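Local coordinates for protein filamentous hemagglutinin (Bordetella pertussis, PDB 1RWR) that acts as an adhesin of the whooping-cough bacterium, with an N-terminal beta-helical domain that probably directs its export by the two-partner secretion pathway, at residues F48-L52 with R71-I76; Q8-L12 with H33-Q37; A221-M225 with Q243-L247; I261-T267 with V281-A287; A119-T125 with L157-V163. All coordinates share one frame; numbering follows the deposited sequence.

From the N terminus the chain closes five loops in series; none encloses or crosses another. Contact 2 (8-12 with 33-37) first ties the outermost strands of two sheets at the N-terminal end. Contact 1 (48-52 with 71-76) touches it, Ile76 packing on Asn34, and joins the end of strand 45-50 to the turn entering strand 75-80 of the long parallel sheet. Contact 5 (119-125 with 157-163) joins neighbouring strands of that sheet near the chain's centre. Contact 3 (221-225 with 243-247) stacks two corners of another face, and contact 4 (261-267 with 281-287) carries that face on to the edge strand, with backbone bonds between them. Contacts 1 and 4 have centres about 41 Å apart.

Contact 1 of 5, residues F48-L52 with R71-I76; sequences FNNGL and RQASAI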
# COMPACT_ATOMS: atom_id res chain seq x y z
N PHE A 48 5.27 -15.49 3.24
CA PHE A 48 5.90 -15.55 1.94
C PHE A 48 7.25 -16.24 2.09
O PHE A 48 8.09 -15.79 2.86
CB PHE A 48 6.11 -14.16 1.35
CG PHE A 48 4.85 -13.47 0.98
CD1 PHE A 48 4.25 -13.71 -0.23
CD2 PHE A 48 4.25 -12.60 1.89
CE1 PHE A 48 3.05 -13.04 -0.56
CE2 PHE A 48 3.09 -11.97 1.58
CZ PHE A 48 2.49 -12.18 0.36
N ASN A 49 7.45 -17.32 1.37
CA ASN A 49 8.66 -18.13 1.58
C ASN A 49 9.79 -17.66 0.69
O ASN A 49 9.89 -18.06 -0.45
CB ASN A 49 8.38 -19.64 1.39
CG ASN A 49 9.54 -20.53 1.83
OD1 ASN A 49 10.65 -20.04 2.12
ND2 ASN A 49 9.31 -21.84 1.86
N ASN A 50 10.65 -16.81 1.24
CA ASN A 50 11.84 -16.34 0.53
C ASN A 50 13.11 -16.98 1.11
O ASN A 50 14.18 -16.33 1.22
CB ASN A 50 11.92 -14.82 0.64
CG ASN A 50 12.72 -14.16 -0.47
OD1 ASN A 50 12.88 -14.68 -1.58
ND2 ASN A 50 13.14 -12.92 -0.20
N GLY A 51 12.97 -18.25 1.50
CA GLY A 51 14.00 -18.99 2.20
C GLY A 51 14.71 -19.99 1.31
O GLY A 51 14.08 -20.70 0.57
N LEU A 52 16.03 -20.00 1.38
CA LEU A 52 16.86 -21.05 0.76
C LEU A 52 17.19 -22.19 1.71
O LEU A 52 17.72 -23.22 1.28
CB LEU A 52 18.15 -20.43 0.23
CG LEU A 52 18.02 -19.37 -0.86
CD1 LEU A 52 19.40 -18.85 -1.26
CD2 LEU A 52 17.28 -19.85 -2.09
N ARG A 71 17.50 -18.24 -6.27
CA ARG A 71 17.99 -17.07 -5.55
C ARG A 71 16.78 -16.45 -4.82
O ARG A 71 15.64 -16.73 -5.14
CB ARG A 71 18.60 -16.02 -6.46
CG ARG A 71 17.68 -15.48 -7.54
CD ARG A 71 18.49 -14.84 -8.74
NE ARG A 71 17.95 -14.86 -10.11
CZ ARG A 71 17.03 -15.69 -10.63
NH1 ARG A 71 16.42 -16.65 -9.93
NH2 ARG A 71 16.70 -15.55 -11.93
N GLN A 72 17.09 -15.59 -3.87
CA GLN A 72 16.06 -14.91 -3.11
C GLN A 72 15.60 -13.65 -3.83
O GLN A 72 16.37 -12.98 -4.50
CB GLN A 72 16.57 -14.61 -1.70
CG GLN A 72 16.88 -15.86 -0.91
CD GLN A 72 17.58 -15.58 0.38
OE1 GLN A 72 18.62 -14.90 0.38
NE2 GLN A 72 17.03 -16.09 1.51
N ALA A 73 14.31 -13.33 -3.65
CA ALA A 73 13.74 -12.12 -4.17
C ALA A 73 14.12 -10.87 -3.39
O ALA A 73 14.19 -10.89 -2.18
CB ALA A 73 12.18 -12.27 -4.17
N SER A 74 14.26 -9.76 -4.10
CA SER A 74 14.25 -8.43 -3.47
C SER A 74 12.87 -7.75 -3.46
O SER A 74 12.65 -6.87 -2.65
CB SER A 74 15.33 -7.53 -4.07
OG SER A 74 15.21 -7.49 -5.46
N ALA A 75 11.93 -8.20 -4.30
CA ALA A 75 10.57 -7.67 -4.36
C ALA A 75 9.66 -8.86 -4.68
O ALA A 75 9.96 -9.64 -5.56
CB ALA A 75 10.42 -6.61 -5.43
N ILE A 76 8.57 -8.97 -3.95
CA ILE A 76 7.61 -10.03 -4.14
C ILE A 76 6.29 -9.34 -4.52
O ILE A 76 5.74 -8.57 -3.74
CB ILE A 76 7.45 -10.84 -2.82
CG1 ILE A 76 8.77 -11.59 -2.44
CG2 ILE A 76 6.33 -11.88 -2.96
CD1 ILE A 76 8.83 -12.08 -1.01
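The side-chain nitrogen ND2 of Asn50 is held by two backbone carbonyls, that of Ala73 across the contact and that of Lys97 beyond it. Asn50 ND2 reaches Ala73 O at 3.0 Å, lying on a lone pair of the carbonyl, and the acceptor stays close to the amide plane. The other half of the same amide takes a bond in return: Ala73 N donates to Asn50 OD1 at 2.9 Å, again on a lone pair. One asparagine thus reads both polar groups of a single residue, and the two-point grip fixes the rotation of its amide. With CG anti to the backbone N (chi1 -156°), the side chain is carried across to the 71-76 segment. A third bond, bent to 139° at the hydrogen, runs from Gln72 NE2 to Asn50 O at 2.9 Å, the acceptor tilted out of the glutamine amide plane. The aliphatic part of Gln72 meanwhile lies against Leu52, Gln72 CG 3.7 Å from Leu52 CG. An Asx turn, in which Gly51 N donates to Asn49 OD1, shapes the end of the strand. At the inner end, Ile76 CG2 touches Phe48 CD1 at 3.9 Å, and both side chains also pack on Leu101. The buried asparagine joins the end of strand 45-50 to the turn leading into strand 75-80 of another sheet, in an early coil of the right-handed parallel beta-helix.

Contact 2 of 5, residues Q8-L12 with H33-Q37; sequences QTQVL and HNKFQ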
# COMPACT_ATOMS: atom_id res chain seq x y z
N GLN A 8 4.08 -21.11 -11.45
CA GLN A 8 5.02 -21.85 -10.59
C GLN A 8 4.72 -21.63 -9.10
O GLN A 8 5.16 -22.42 -8.24
CB GLN A 8 6.47 -21.49 -10.92
CG GLN A 8 7.50 -22.25 -10.12
CD GLN A 8 8.99 -21.84 -10.30
OE1 GLN A 8 9.86 -22.74 -10.49
NE2 GLN A 8 9.30 -20.54 -10.15
N THR A 9 3.99 -20.55 -8.79
CA THR A 9 3.63 -20.26 -7.40
C THR A 9 2.83 -21.41 -6.77
O THR A 9 1.88 -21.91 -7.37
CB THR A 9 2.83 -18.94 -7.33
OG1 THR A 9 3.56 -17.91 -7.98
CG2 THR A 9 2.68 -18.46 -5.88
N GLN A 10 3.23 -21.85 -5.58
CA GLN A 10 2.45 -22.80 -4.82
C GLN A 10 2.09 -22.25 -3.47
O GLN A 10 2.77 -21.36 -2.95
CB GLN A 10 3.22 -24.13 -4.66
CG GLN A 10 3.66 -24.76 -6.00
CD GLN A 10 2.51 -25.36 -6.88
OE1 GLN A 10 1.47 -25.77 -6.38
NE2 GLN A 10 2.76 -25.44 -8.19
N VAL A 11 0.97 -22.73 -2.92
CA VAL A 11 0.55 -22.35 -1.58
C VAL A 11 0.37 -23.62 -0.75
O VAL A 11 -0.40 -24.51 -1.14
CB VAL A 11 -0.79 -21.55 -1.57
CG1 VAL A 11 -1.23 -21.28 -0.16
CG2 VAL A 11 -0.65 -20.25 -2.31
N LEU A 12 1.10 -23.71 0.36
CA LEU A 12 0.94 -24.77 1.31
C LEU A 12 -0.04 -24.29 2.36
O LEU A 12 0.21 -23.35 3.12
CB LEU A 12 2.30 -25.14 1.92
CG LEU A 12 3.37 -25.51 0.90
CD1 LEU A 12 4.72 -25.77 1.64
CD2 LEU A 12 2.92 -26.74 0.14
N HIS A 33 7.37 -12.56 -9.48
CA HIS A 33 6.06 -12.19 -9.99
C HIS A 33 5.13 -13.39 -9.82
O HIS A 33 5.28 -14.42 -10.48
CB HIS A 33 6.19 -11.74 -11.46
CG HIS A 33 4.95 -11.12 -12.01
ND1 HIS A 33 4.94 -10.42 -13.19
CD2 HIS A 33 3.68 -11.11 -11.54
CE1 HIS A 33 3.71 -9.98 -13.42
NE2 HIS A 33 2.93 -10.38 -12.43
N ASN A 34 4.19 -13.26 -8.89
CA ASN A 34 3.29 -14.33 -8.54
C ASN A 34 1.88 -13.96 -8.95
O ASN A 34 1.35 -12.94 -8.51
CB ASN A 34 3.33 -14.53 -7.04
CG ASN A 34 4.71 -14.91 -6.57
OD1 ASN A 34 5.06 -16.10 -6.67
ND2 ASN A 34 5.56 -13.91 -6.20
N LYS A 35 1.30 -14.74 -9.85
CA LYS A 35 -0.08 -14.52 -10.29
C LYS A 35 -0.98 -15.43 -9.51
O LYS A 35 -0.62 -16.58 -9.23
CB LYS A 35 -0.24 -14.74 -11.79
CG LYS A 35 0.39 -13.60 -12.63
CD LYS A 35 0.39 -13.94 -14.09
CE LYS A 35 1.04 -12.86 -14.91
NZ LYS A 35 0.05 -11.76 -15.24
N PHE A 36 -2.14 -14.91 -9.15
CA PHE A 36 -3.16 -15.62 -8.41
C PHE A 36 -4.52 -15.41 -9.04
O PHE A 36 -4.86 -14.29 -9.44
CB PHE A 36 -3.27 -15.04 -7.00
CG PHE A 36 -2.10 -15.32 -6.12
CD1 PHE A 36 -2.11 -16.41 -5.27
CD2 PHE A 36 -0.98 -14.50 -6.15
CE1 PHE A 36 -1.02 -16.69 -4.44
CE2 PHE A 36 0.09 -14.77 -5.30
CZ PHE A 36 0.06 -15.86 -4.46
N GLN A 37 -5.30 -16.48 -9.10
CA GLN A 37 -6.72 -16.36 -9.43
C GLN A 37 -7.48 -15.63 -8.31
O GLN A 37 -8.35 -14.79 -8.60
CB GLN A 37 -7.30 -17.76 -9.63
CG GLN A 37 -8.62 -17.79 -10.33
CD GLN A 37 -9.76 -18.06 -9.40
OE1 GLN A 37 -9.70 -18.98 -8.56
NE2 GLN A 37 -10.83 -17.27 -9.53
O HOH W 1 2.57 -17.18 -10.59
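Thr9 and Asn34 supply the direct polar link. Thr9 OG1 donates to Asn34 OD1 at 2.7 Å, in the carbonyl plane and on a lone pair, with the two side chains crossing at about a right angle. The acceptor is shared, since Asn34 OD1 also receives the backbone N of Ala24, while ND2 of the same amide bonds Ser32 OG and Leu77 O. With both of its ends engaged, this buried amide is fixed in its rotation and presents its oxygen to the threonine. Thr9 OG1 lies beside its own backbone N (chi1 -53°), an orientation that brings the hydroxyl to Asn34 and leaves the methyl for the apolar side.

A water makes the second polar link. It accepts from Lys35 N at 2.8 Å and donates to Thr9 OG1 at 2.9 Å, so the hydroxyl donates one hydrogen bond and accepts another.

Apolar packing gathers round Phe36. Thr9 CG2 comes to 4.0 Å from Phe36 CZ, and Val11 CG2 approaches the ring edge, near its plane, at 4.2 Å from Phe36 CE1. Val21 and Pro5 touch the same ring, and Phe39 meets it edge-to-face.

Strand 10-12 runs antiparallel to strand 20-22, and strand 31-36 is the first of the long parallel sheet; the contact between them is consistent with the N-terminal cap that closes the core of a beta-helix.

Contact 3 of 5, residues A221-M225 with Q243-L247; sequences AAGAM and QLGSL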
# COMPACT_ATOMS: atom_id res chain seq x y z
N ALA A 221 -12.86 10.59 10.33
CA ALA A 221 -12.14 10.82 11.58
C ALA A 221 -11.35 9.60 12.01
O ALA A 221 -10.32 9.76 12.64
CB ALA A 221 -13.12 11.24 12.68
N ALA A 222 -11.82 8.40 11.67
CA ALA A 222 -11.14 7.16 12.04
C ALA A 222 -9.83 6.95 11.25
O ALA A 222 -8.99 6.16 11.67
CB ALA A 222 -12.04 5.97 11.86
N GLY A 223 -9.68 7.64 10.13
CA GLY A 223 -8.54 7.46 9.23
C GLY A 223 -7.34 8.31 9.60
O GLY A 223 -6.65 8.82 8.71
N ALA A 224 -7.04 8.45 10.89
CA ALA A 224 -5.88 9.21 11.34
C ALA A 224 -4.59 8.54 10.83
O ALA A 224 -4.54 7.33 10.70
CB ALA A 224 -5.84 9.30 12.85
N MET A 225 -3.59 9.35 10.52
CA MET A 225 -2.31 8.84 10.02
C MET A 225 -1.13 9.42 10.77
O MET A 225 -1.13 10.61 11.13
CB MET A 225 -2.16 9.15 8.54
CG MET A 225 -3.30 8.67 7.69
SD MET A 225 -3.02 9.09 5.92
CE MET A 225 -3.80 10.34 5.76
N GLN A 243 -9.71 14.46 3.94
CA GLN A 243 -9.06 13.67 4.98
C GLN A 243 -9.33 14.35 6.30
O GLN A 243 -8.60 15.29 6.68
CB GLN A 243 -7.56 13.55 4.70
CG GLN A 243 -6.68 12.83 5.80
CD GLN A 243 -7.21 11.50 6.42
OE1 GLN A 243 -8.36 11.40 6.85
NE2 GLN A 243 -6.35 10.50 6.53
N LEU A 244 -10.38 13.89 6.97
CA LEU A 244 -10.79 14.43 8.26
C LEU A 244 -10.05 13.78 9.43
O LEU A 244 -10.07 14.33 10.54
CB LEU A 244 -12.28 14.26 8.45
CG LEU A 244 -13.18 14.79 7.33
CD1 LEU A 244 -14.63 14.60 7.71
CD2 LEU A 244 -12.87 16.23 7.07
N GLY A 245 -9.45 12.62 9.19
CA GLY A 245 -8.54 11.97 10.14
C GLY A 245 -7.30 12.82 10.41
O GLY A 245 -6.74 13.36 9.47
N SER A 246 -6.90 12.98 11.67
CA SER A 246 -5.75 13.82 12.03
C SER A 246 -4.50 13.28 11.37
O SER A 246 -4.34 12.08 11.30
CB SER A 246 -5.55 13.79 13.54
OG SER A 246 -6.63 14.48 14.11
N LEU A 247 -3.65 14.17 10.88
CA LEU A 247 -2.39 13.80 10.27
C LEU A 247 -1.29 14.27 11.21
O LEU A 247 -1.29 15.44 11.62
CB LEU A 247 -2.26 14.49 8.93
CG LEU A 247 -3.36 14.15 7.93
CD1 LEU A 247 -3.06 14.85 6.61
CD2 LEU A 247 -3.45 12.66 7.65
O HOH W 2 -8.80 11.81 13.67
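Residues 221-225 and 243-247 are two stacked corners on successive coils of the right-handed parallel beta-helix, each leading from one strand of a face into the next. Ala224 and Gly245 are the closest in backbone, their CA atoms 4.0 Å apart, and Gly245, having no side chain, lets its CA lie 3.9 Å from Gly223 C. Beyond the corner the chains settle into parallel pairing. Met225 N donates to Ser246 O at 2.9 Å. A C-H...O contact from Leu247 CA to Met225 O continues the pairing at 3.5 Å.

The side chains of Met225 and Leu247 lie side by side and point the same way, into the core of the helix. Met225 CB is 3.8 Å from Leu247 CD2, and the methionine packs further on Ile230, Leu232 and Leu169, while Leu247 touches Ala266 of the following coil.

Gln243 ties the bend together from the inside. Its chain is folded back at chi2 (45°), which brings the buried amide back to the glycines of both corners. NE2 lies within hydrogen-bonding distance of Gly223 O, though its exact place is less sure, and Gln243 OE1 accepts Gly245 N at 2.9 Å, the donor standing well above the carbonyl plane. At the outer side of the bend a water bridges the two corners, donating to Ala221 O at 2.8 Å and accepting from Ser246 N at 3.0 Å.

Contact 4 of 5, residues I261-T267 with V281-A287; sequences IALGDAT and VSAGKLA
Ile261 and Val281 stand side by side and point the same way, Ile261 CD1 lying 3.7 Å from Val281 CG2. Leu263 and Ala283 meet through their CB atoms on the same inner face, and past the corner at Gly284 Leu286 CD2 lies 3.7 Å from Ala266 CB. The opposite face is mixed, with Ser282, Asp265, Lys285 and Thr267 among alanines. There Asp265 and Lys285 run alongside each other, but the charged atoms do not meet: Asp265 OD2 is 5.1 Å from Lys285 NZ, and Asp265 OD1 instead lies against Lys285 CB and takes a weak bond from Lys285 N. Ser282 OG sits between its backbone N and carbonyl carbon (chi1 67°), where it meets a water that donates to Leu263 O. Between the two faces the strands pair in parallel, their axes 4.6 Å apart in the first half. Ser282 N gives a bond of 2.8 Å to Ile261 O, and Leu263 N one of 2.9 Å to Ser282 O. At the corner Gly284 N reaches Leu263 O and, weakly, Gly264 O. Pairing resumes with Ala266 N to Lys285 O at 3.0 Å. Strands 240-243 and 247-249 flank 261-268 on its other side, while strands 252-257, 272-277 and 292-296 pack against the inner face.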
# COMPACT_ATOMS: atom_id res chain seq x y z
N ILE A 261 -9.07 20.18 -1.78
CA ILE A 261 -8.49 19.55 -0.59
C ILE A 261 -9.26 20.05 0.61
O ILE A 261 -9.46 21.26 0.75
CB ILE A 261 -7.01 19.92 -0.42
CG1 ILE A 261 -6.15 19.46 -1.60
CG2 ILE A 261 -6.49 19.38 0.91
CD1 ILE A 261 -4.72 20.08 -1.63
N ALA A 262 -9.65 19.13 1.48
CA ALA A 262 -10.32 19.45 2.72
C ALA A 262 -9.70 18.59 3.83
O ALA A 262 -9.89 17.38 3.86
CB ALA A 262 -11.74 19.16 2.61
N LEU A 263 -8.91 19.21 4.70
CA LEU A 263 -8.29 18.47 5.81
C LEU A 263 -8.92 18.89 7.11
O LEU A 263 -9.50 19.99 7.23
CB LEU A 263 -6.77 18.75 5.95
CG LEU A 263 -5.89 18.43 4.74
CD1 LEU A 263 -4.43 18.64 5.13
CD2 LEU A 263 -6.11 17.00 4.19
N GLY A 264 -8.73 18.03 8.10
CA GLY A 264 -8.93 18.38 9.50
C GLY A 264 -7.66 18.93 10.11
O GLY A 264 -7.10 19.91 9.61
N ASP A 265 -7.23 18.36 11.22
CA ASP A 265 -6.00 18.77 11.90
C ASP A 265 -4.79 18.13 11.21
O ASP A 265 -4.83 16.95 10.86
CB ASP A 265 -6.03 18.35 13.37
CG ASP A 265 -7.11 19.03 14.13
OD1 ASP A 265 -7.60 20.07 13.70
OD2 ASP A 265 -7.52 18.58 15.21
N ALA A 266 -3.72 18.89 11.04
CA ALA A 266 -2.46 18.32 10.52
C ALA A 266 -1.31 19.02 11.19
O ALA A 266 -1.30 20.26 11.29
CB ALA A 266 -2.36 18.49 9.00
N THR A 267 -0.31 18.24 11.61
CA THR A 267 0.82 18.75 12.36
C THR A 267 2.09 18.11 11.89
O THR A 267 2.16 16.90 11.78
CB THR A 267 0.63 18.40 13.83
OG1 THR A 267 -0.63 18.89 14.29
CG2 THR A 267 1.70 19.05 14.71
N VAL A 281 -8.95 24.72 -1.33
CA VAL A 281 -8.12 23.99 -0.37
C VAL A 281 -8.39 24.56 0.99
O VAL A 281 -8.28 25.78 1.18
CB VAL A 281 -6.62 24.14 -0.72
CG1 VAL A 281 -5.73 23.60 0.42
CG2 VAL A 281 -6.34 23.44 -2.00
N SER A 282 -8.77 23.69 1.94
CA SER A 282 -9.05 24.11 3.31
C SER A 282 -8.50 23.13 4.33
O SER A 282 -8.37 21.95 4.05
CB SER A 282 -10.53 24.23 3.57
OG SER A 282 -11.19 22.99 3.51
N ALA A 283 -8.20 23.64 5.52
CA ALA A 283 -7.71 22.81 6.60
C ALA A 283 -8.19 23.39 7.92
O ALA A 283 -8.31 24.61 8.06
CB ALA A 283 -6.25 22.71 6.57
N GLY A 284 -8.47 22.48 8.84
CA GLY A 284 -8.94 22.77 10.19
C GLY A 284 -7.97 23.51 11.09
O GLY A 284 -8.21 24.72 11.34
N LYS A 285 -7.03 22.81 11.74
CA LYS A 285 -5.92 23.43 12.48
C LYS A 285 -4.62 22.86 11.92
O LYS A 285 -4.43 21.63 11.96
CB LYS A 285 -5.95 23.17 14.01
CG LYS A 285 -7.17 23.77 14.76
CD LYS A 285 -6.98 23.83 16.30
CE LYS A 285 -6.82 22.44 16.92
NZ LYS A 285 -6.85 22.41 18.44
N LEU A 286 -3.74 23.72 11.44
CA LEU A 286 -2.43 23.29 10.98
C LEU A 286 -1.35 23.78 11.95
O LEU A 286 -1.43 24.90 12.49
CB LEU A 286 -2.14 23.84 9.59
CG LEU A 286 -3.17 23.51 8.51
CD1 LEU A 286 -2.80 24.19 7.22
CD2 LEU A 286 -3.24 21.99 8.30
N ALA A 287 -0.32 22.97 12.18
CA ALA A 287 0.80 23.41 13.00
C ALA A 287 2.07 22.78 12.51
O ALA A 287 2.05 21.66 12.01
CB ALA A 287 0.58 23.10 14.43
O HOH W 3 -12.19 22.32 0.64
O HOH W 4 -11.07 21.80 5.83
O HOH W 5 -2.74 20.90 14.12

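Contact 5 of 5, residues A119-T125 with L157-V163; sequences ASNLTLT and LGYFDVV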
# COMPACT_ATOMS: atom_id res chain seq x y z
N ALA A 119 9.27 -7.46 5.95
CA ALA A 119 9.05 -6.79 4.68
C ALA A 119 9.79 -5.45 4.72
O ALA A 119 9.70 -4.70 5.70
CB ALA A 119 7.55 -6.54 4.45
N SER A 120 10.54 -5.15 3.67
CA SER A 120 11.25 -3.90 3.59
C SER A 120 10.32 -2.72 3.49
O SER A 120 10.57 -1.67 4.05
CB SER A 120 12.13 -3.90 2.33
OG SER A 120 12.77 -5.13 2.22
N ASN A 121 9.31 -2.89 2.65
CA ASN A 121 8.32 -1.86 2.27
C ASN A 121 7.07 -2.60 1.81
O ASN A 121 7.14 -3.78 1.45
CB ASN A 121 8.81 -1.00 1.11
CG ASN A 121 10.09 -0.25 1.43
OD1 ASN A 121 10.08 0.65 2.25
ND2 ASN A 121 11.23 -0.65 0.80
N LEU A 122 5.94 -1.91 1.79
CA LEU A 122 4.66 -2.50 1.37
C LEU A 122 3.89 -1.56 0.48
O LEU A 122 3.68 -0.41 0.86
CB LEU A 122 3.77 -2.84 2.58
CG LEU A 122 2.38 -3.42 2.34
CD1 LEU A 122 2.39 -4.74 1.57
CD2 LEU A 122 1.69 -3.67 3.60
N THR A 123 3.47 -2.04 -0.69
CA THR A 123 2.59 -1.32 -1.60
C THR A 123 1.31 -2.13 -1.83
O THR A 123 1.38 -3.34 -2.17
CB THR A 123 3.30 -1.17 -2.92
OG1 THR A 123 4.60 -0.57 -2.71
CG2 THR A 123 2.53 -0.33 -3.92
N LEU A 124 0.16 -1.47 -1.65
CA LEU A 124 -1.15 -2.03 -1.95
C LEU A 124 -1.70 -1.26 -3.11
O LEU A 124 -1.78 -0.02 -3.06
CB LEU A 124 -2.08 -1.90 -0.75
CG LEU A 124 -1.57 -2.55 0.52
CD1 LEU A 124 -2.67 -2.41 1.61
CD2 LEU A 124 -1.21 -4.03 0.26
N THR A 125 -2.06 -1.95 -4.18
CA THR A 125 -2.41 -1.25 -5.41
C THR A 125 -3.56 -1.92 -6.15
O THR A 125 -3.72 -3.14 -6.10
CB THR A 125 -1.14 -1.03 -6.32
OG1 THR A 125 -1.49 -0.19 -7.42
CG2 THR A 125 -0.69 -2.34 -6.94
N LEU A 157 8.46 -0.91 8.22
CA LEU A 157 8.54 -0.62 6.78
C LEU A 157 9.24 0.70 6.54
O LEU A 157 9.13 1.67 7.32
CB LEU A 157 7.13 -0.48 6.20
CG LEU A 157 6.19 -1.67 6.34
CD1 LEU A 157 4.77 -1.31 5.92
CD2 LEU A 157 6.71 -2.86 5.53
N GLY A 158 9.93 0.80 5.42
CA GLY A 158 10.41 2.09 5.01
C GLY A 158 9.28 3.00 4.56
O GLY A 158 9.20 4.18 4.95
N TYR A 159 8.40 2.46 3.72
CA TYR A 159 7.14 3.13 3.36
C TYR A 159 6.03 2.12 3.23
O TYR A 159 6.25 0.91 3.00
CB TYR A 159 7.24 3.91 2.04
CG TYR A 159 7.62 3.05 0.86
CD1 TYR A 159 6.67 2.31 0.18
CD2 TYR A 159 8.95 2.95 0.43
CE1 TYR A 159 7.01 1.48 -0.87
CE2 TYR A 159 9.30 2.13 -0.65
CZ TYR A 159 8.32 1.39 -1.29
OH TYR A 159 8.64 0.55 -2.32
N PHE A 160 4.81 2.67 3.35
CA PHE A 160 3.57 2.00 3.08
C PHE A 160 2.87 2.87 2.07
O PHE A 160 2.52 4.03 2.38
CB PHE A 160 2.72 1.92 4.36
CG PHE A 160 1.32 1.41 4.13
CD1 PHE A 160 1.12 0.12 3.67
CD2 PHE A 160 0.20 2.20 4.39
CE1 PHE A 160 -0.20 -0.39 3.44
CE2 PHE A 160 -1.09 1.74 4.12
CZ PHE A 160 -1.30 0.44 3.68
N ASP A 161 2.65 2.33 0.87
CA ASP A 161 2.05 3.06 -0.24
C ASP A 161 0.76 2.38 -0.61
O ASP A 161 0.68 1.12 -0.69
CB ASP A 161 2.92 3.04 -1.49
CG ASP A 161 4.09 3.98 -1.43
OD1 ASP A 161 4.29 4.70 -0.41
OD2 ASP A 161 4.87 4.08 -2.44
N VAL A 162 -0.26 3.21 -0.82
CA VAL A 162 -1.57 2.77 -1.30
C VAL A 162 -1.82 3.52 -2.60
O VAL A 162 -1.86 4.76 -2.61
CB VAL A 162 -2.68 3.12 -0.32
CG1 VAL A 162 -4.02 2.73 -0.90
CG2 VAL A 162 -2.50 2.43 1.01
N VAL A 163 -1.94 2.78 -3.70
CA VAL A 163 -1.97 3.35 -5.05
C VAL A 163 -3.17 2.77 -5.81
O VAL A 163 -3.19 1.60 -6.16
CB VAL A 163 -0.64 3.04 -5.78
CG1 VAL A 163 -0.60 3.75 -7.13
CG2 VAL A 163 0.55 3.47 -4.91
O HOH W 6 5.30 1.61 -3.92
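Asn121 lies flat over one face of the Tyr159 ring. Its CB makes a CH-pi contact, 3.6 Å from the ring centroid and 18° off the normal. Asn121 CG follows at 3.3 Å from Tyr159 CE2, and the amide stacks on the ring with planes only 9° apart. From there Asn121 OD1 turns to the backbone and accepts Tyr159 N at 2.9 Å, on a lone pair, while Asn121 ND2, still 3.7 Å from Tyr159 CE2, bonds Asp100 OD1 on the neighbouring strand. Tyr159 takes up this place because its CG sits between its own N and carbonyl carbon (chi1 59°), which swings the ring back over the asparagine. Thr123 OG1 reaches the ring edge at 3.7 Å from Tyr159 CE1, and Arg198 makes a cation-pi contact with the ring.

On the inner face the Phe160 ring is met at its edge by Leu122 CD2 and by Leu124 CD1, the latter 3.7 Å from Phe160 CE1. Between the faces the strands bond in parallel, as in Leu124 N to Asp161 O at 2.8 Å. Thr125 OG1 adds a side-chain bond to Val163 O at 2.8 Å, and a water joins Thr123 OG1 to Asp161 OD2. On the outer face Leu138 and Val140 pack, Tyr193 bonds Asp161 and Arg198 forms a salt bridge with it, which suits a right-handed parallel beta-helix carrying an extrahelical antiparallel sheet.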